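Local coordinates for putative glutathionylspermidine synthase (Methylobacillus flagellatus, PDB 3N6X), which is of unproven function but, as a circularly permuted ATP-grasp protein, probably joins an amine to a carboxylate at the expense of ATP, perhaps in making glutathionylspermidine, at residues G115-P118 against S119-A123; R275-D279 against D280-P284. One frame throughout, in Å; residues are numbered along the deposited sequence.

Contact 1. Residues G115-P118 against S119-A123; sequences GIVP and SSILA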
loop_
_atom_site.group_PDB
_atom_site.type_symbol
_atom_site.label_atom_id
_atom_site.label_comp_id
_atom_site.label_asym_id
_atom_site.label_seq_id
_atom_site.Cartn_x
_atom_site.Cartn_y
_atom_site.Cartn_z
ATOM N N GLY A 115 -0.251 -7.997 -28.654
ATOM C CA GLY A 115 0.331 -9.256 -28.191
ATOM C C GLY A 115 1.165 -9.166 -26.921
ATOM O O GLY A 115 1.685 -10.187 -26.452
ATOM N N ILE A 116 1.271 -7.955 -26.327
ATOM C CA ILE A 116 2.079 -7.716 -25.119
ATOM C C ILE A 116 1.475 -8.353 -23.854
ATOM O O ILE A 116 2.192 -9.014 -23.090
ATOM C CB ILE A 116 2.440 -6.215 -24.970
ATOM C CG1 ILE A 116 3.430 -5.799 -26.076
ATOM C CG2 ILE A 116 3.014 -5.913 -23.576
ATOM C CD1 ILE A 116 3.186 -4.492 -26.643
ATOM N N VAL A 117 0.168 -8.197 -23.656
ATOM C CA VAL A 117 -0.527 -8.856 -22.552
ATOM C C VAL A 117 -1.414 -9.938 -23.154
ATOM O O VAL A 117 -2.174 -9.652 -24.075
ATOM C CB VAL A 117 -1.330 -7.861 -21.652
ATOM C CG1 VAL A 117 -2.208 -8.607 -20.645
ATOM C CG2 VAL A 117 -0.391 -6.895 -20.928
ATOM N N PRO A 118 -1.265 -11.212 -22.723
ATOM C CA PRO A 118 -2.106 -12.291 -23.290
ATOM C C PRO A 118 -3.592 -12.065 -23.060
ATOM O O PRO A 118 -3.973 -11.411 -22.085
ATOM C CB PRO A 118 -1.640 -13.542 -22.529
ATOM C CG PRO A 118 -0.326 -13.195 -21.962
ATOM C CD PRO A 118 -0.360 -11.730 -21.681
ATOM N N SER A 119 -4.439 -12.671 -23.909
ATOM C CA SER A 119 -5.900 -12.577 -23.774
ATOM C C SER A 119 -6.407 -13.381 -22.566
ATOM O O SER A 119 -7.547 -13.211 -22.165
ATOM C CB SER A 119 -6.596 -13.043 -25.053
ATOM O OG SER A 119 -6.669 -14.460 -25.122
ATOM N N SER A 120 -5.545 -14.229 -21.965
ATOM C CA SER A 120 -5.914 -15.021 -20.783
ATOM C C SER A 120 -6.244 -14.135 -19.584
ATOM O O SER A 120 -6.965 -14.570 -18.684
ATOM C CB SER A 120 -4.817 -16.018 -20.430
ATOM O OG SER A 120 -3.555 -15.388 -20.295
ATOM N N ILE A 121 -5.782 -12.859 -19.609
ATOM C CA ILE A 121 -6.100 -11.863 -18.573
ATOM C C ILE A 121 -7.633 -11.694 -18.428
ATOM O O ILE A 121 -8.118 -11.365 -17.351
ATOM C CB ILE A 121 -5.374 -10.497 -18.858
ATOM C CG1 ILE A 121 -5.338 -9.614 -17.612
ATOM C CG2 ILE A 121 -5.995 -9.745 -20.058
ATOM C CD1 ILE A 121 -4.114 -8.851 -17.470
ATOM N N LEU A 122 -8.377 -11.942 -19.514
ATOM C CA LEU A 122 -9.837 -11.819 -19.541
ATOM C C LEU A 122 -10.538 -12.969 -18.788
ATOM O O LEU A 122 -11.751 -12.916 -18.587
ATOM C CB LEU A 122 -10.347 -11.699 -20.992
ATOM C CG LEU A 122 -9.716 -10.581 -21.829
ATOM C CD1 LEU A 122 -10.299 -10.555 -23.231
ATOM C CD2 LEU A 122 -9.894 -9.226 -21.167
ATOM N N ALA A 123 -9.762 -13.995 -18.354
ATOM C CA ALA A 123 -10.274 -15.103 -17.532
ATOM C C ALA A 123 -10.220 -14.716 -16.046
ATOM O O ALA A 123 -10.812 -15.399 -15.209
ATOM C CB ALA A 123 -9.454 -16.371 -17.773
#

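Contact 2. Residues R275-D279 against D280-P284; sequences RRIDD and DFIDP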
loop_
_atom_site.group_PDB
_atom_site.type_symbol
_atom_site.label_atom_id
_atom_site.label_comp_id
_atom_site.label_asym_id
_atom_site.label_seq_id
_atom_site.Cartn_x
_atom_site.Cartn_y
_atom_site.Cartn_z
ATOM N N ARG A 275 -14.972 4.756 -1.796
ATOM C CA ARG A 275 -15.409 3.437 -1.330
ATOM C C ARG A 275 -14.331 2.656 -0.604
ATOM O O ARG A 275 -13.228 2.472 -1.129
ATOM C CB ARG A 275 -16.081 2.597 -2.460
ATOM C CG ARG A 275 -15.197 2.290 -3.655
ATOM C CD ARG A 275 -15.326 0.848 -4.107
ATOM N NE ARG A 275 -14.387 0.540 -5.190
ATOM C CZ ARG A 275 -13.398 -0.348 -5.090
ATOM N NH1 ARG A 275 -13.241 -1.055 -3.977
ATOM N NH2 ARG A 275 -12.572 -0.551 -6.113
ATOM N N ARG A 276 -14.638 2.217 0.619
ATOM C CA ARG A 276 -13.733 1.365 1.378
ATOM C C ARG A 276 -14.377 -0.017 1.554
ATOM O O ARG A 276 -14.161 -0.705 2.550
ATOM C CB ARG A 276 -13.309 2.023 2.711
ATOM C CG ARG A 276 -12.407 3.271 2.529
ATOM C CD ARG A 276 -11.031 2.961 1.912
ATOM N NE ARG A 276 -10.213 2.115 2.790
ATOM C CZ ARG A 276 -9.296 2.579 3.629
ATOM N NH1 ARG A 276 -9.027 3.879 3.676
ATOM N NH2 ARG A 276 -8.633 1.749 4.422
ATOM N N ILE A 277 -15.171 -0.404 0.561
ATOM C CA ILE A 277 -15.845 -1.700 0.472
ATOM C C ILE A 277 -15.380 -2.365 -0.834
ATOM O O ILE A 277 -15.154 -1.660 -1.816
ATOM C CB ILE A 277 -17.398 -1.495 0.490
ATOM C CG1 ILE A 277 -17.863 -0.883 1.828
ATOM C CG2 ILE A 277 -18.130 -2.786 0.197
ATOM C CD1 ILE A 277 -19.339 -0.758 1.999
ATOM N N ASP A 278 -15.227 -3.709 -0.852
ATOM C CA ASP A 278 -14.835 -4.423 -2.076
ATOM C C ASP A 278 -15.934 -4.344 -3.119
ATOM O O ASP A 278 -17.114 -4.299 -2.759
ATOM C CB ASP A 278 -14.528 -5.893 -1.767
ATOM C CG ASP A 278 -13.226 -6.118 -1.025
ATOM O OD1 ASP A 278 -12.214 -5.449 -1.373
ATOM O OD2 ASP A 278 -13.190 -7.016 -0.153
ATOM N N ASP A 279 -15.552 -4.348 -4.423
ATOM C CA ASP A 279 -16.487 -4.351 -5.570
ATOM C C ASP A 279 -17.651 -5.277 -5.339
ATOM O O ASP A 279 -18.790 -4.899 -5.549
ATOM C CB ASP A 279 -15.761 -4.829 -6.853
ATOM C CG ASP A 279 -14.847 -3.820 -7.473
ATOM O OD1 ASP A 279 -14.842 -2.663 -7.009
ATOM O OD2 ASP A 279 -14.155 -4.173 -8.447
ATOM N N ASP A 280 -17.350 -6.522 -4.978
ATOM C CA ASP A 280 -18.315 -7.598 -4.784
ATOM C C ASP A 280 -19.473 -7.234 -3.879
ATOM O O ASP A 280 -20.538 -7.831 -3.998
ATOM C CB ASP A 280 -17.599 -8.829 -4.209
ATOM C CG ASP A 280 -17.024 -9.740 -5.249
ATOM O OD1 ASP A 280 -17.598 -9.810 -6.355
ATOM O OD2 ASP A 280 -16.042 -10.450 -4.935
ATOM N N PHE A 281 -19.257 -6.307 -2.937
ATOM C CA PHE A 281 -20.242 -5.973 -1.903
ATOM C C PHE A 281 -20.971 -4.637 -2.082
ATOM O O PHE A 281 -21.800 -4.302 -1.237
ATOM C CB PHE A 281 -19.573 -6.013 -0.528
ATOM C CG PHE A 281 -19.262 -7.401 -0.034
ATOM C CD1 PHE A 281 -18.094 -8.049 -0.420
ATOM C CD2 PHE A 281 -20.116 -8.049 0.853
ATOM C CE1 PHE A 281 -17.801 -9.330 0.047
ATOM C CE2 PHE A 281 -19.824 -9.331 1.317
ATOM C CZ PHE A 281 -18.672 -9.968 0.906
ATOM N N ILE A 282 -20.674 -3.874 -3.153
ATOM C CA ILE A 282 -21.236 -2.525 -3.319
ATOM C C ILE A 282 -22.671 -2.448 -3.834
ATOM O O ILE A 282 -23.303 -1.406 -3.669
ATOM C CB ILE A 282 -20.303 -1.560 -4.109
ATOM C CG1 ILE A 282 -20.089 -2.016 -5.557
ATOM C CG2 ILE A 282 -18.993 -1.295 -3.374
ATOM C CD1 ILE A 282 -20.420 -0.988 -6.553
ATOM N N ASP A 283 -23.140 -3.465 -4.564
ATOM C CA ASP A 283 -24.459 -3.392 -5.192
ATOM C C ASP A 283 -25.088 -4.786 -5.330
ATOM O O ASP A 283 -24.733 -5.546 -6.247
ATOM C CB ASP A 283 -24.375 -2.661 -6.568
ATOM C CG ASP A 283 -25.708 -2.455 -7.290
ATOM O OD1 ASP A 283 -26.756 -2.866 -6.741
ATOM O OD2 ASP A 283 -25.695 -1.903 -8.421
ATOM N N PRO A 284 -26.079 -5.109 -4.452
ATOM C CA PRO A 284 -26.705 -6.443 -4.513
ATOM C C PRO A 284 -27.515 -6.733 -5.785
ATOM O O PRO A 284 -27.818 -7.881 -6.043
ATOM C CB PRO A 284 -27.554 -6.508 -3.238
ATOM C CG PRO A 284 -27.724 -5.121 -2.798
ATOM C CD PRO A 284 -26.577 -4.320 -3.305
#

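Contact 1. Residues G115-P118 against S119-A123
V117 and I121 meet on the inner side of the turn that leads from helix 110-113 into the short 3-10 segment 119-123. Methyl CG1 of V117 packs 3.7 Å from CD1 of I121 and 4.0 Å from its CG2, so one methyl of the valine touches both branches of the isoleucine. The first torsion of V117 (171°) sets CG1 beside its own carbonyl carbon and thus along the chain toward the turn. Both side chains are buried: V117 also lies on I111 and Y326, I121 on I112 and T323, so the pair packs against helix 110-113 and the loop that carries T323 and Y326. Branched aliphatic residues suit this inner side because they fill it without polar atoms to satisfy.

Here, too, the carbonyl of P118 sits close under I121, its O 3.3 Å from I121 CG2. The same O accepts a nearly straight but long and weak hydrogen bond of 3.4 Å from I121 N. Proline suits the entry, since its ring fixes phi near -60°.

The outer side is looser. S119 and S120 are exposed, and their small hydroxyl side chains tolerate solvent; P118 CB lies 3.5 Å from S120 OG, and the proline also touches Y326. The 3-10 segment has its own backbone bonds, but at its entry, where the P118 bond is weak, proline stiffness and buried methyl groups probably matter more.

Contact 2. Residues R275-D279 against D280-P284
I277 packs against the turn that follows it: its CG2 lies 3.6 Å from F281 CB and 4.0 Å from I282 CG2. The motif is a pair of overlapping beta turns, D278-F281 and D279-I282, just after strand 268-275 of the six-stranded mixed sheet in this circularly permuted ATP-grasp protein; the second is type I by its backbone angles. Each is closed by an i to i+3 bond, F281 N to D278 O at 2.9 Å and I282 N to D279 O at 3.2 Å. I277 has CG2 anti to the backbone N (CG1 at -64°), which turns this methyl to the following turn, while the side chain also packs on P225 and L223. Apolar, branched I277 and I282 suit their buried places, whereas acidic D278 is exposed.

The next shell is charged. R275 NH1 binds I277 O at 2.9 Å, bracing the peptide before the turn, and the guanidinium is held further by the carbonyls of N311 and A312. Partly exposed D280 forms a salt bridge with R128 through OD1. D279 is buried, its OD2 held by G314 N. D279 OD1 stands over one face of the R275 guanidinium, 3.2 Å from NH2 and well out of its plane, so the attraction there is one of charge without a directed N-H.

Both contacts are partly buried, local turns in loops, yet they serve different parts of the fold. Contact 1 lies about 25 Å from the chain centre and joins the end of helix 110-113 to a 3-10 segment with two exposed serines. Contact 2, about 19 Å from that centre, follows strand 268-275 of the six-stranded mixed sheet, and four of its touching residues are buried. Aliphatic packing occurs in each, but the single backbone bond across contact 1 is weak, while contact 2 has two firmer ones, and arginine and aspartate add charge. Their centres are 26 Å apart and they do not touch, the nearest atoms being about 12 Å apart.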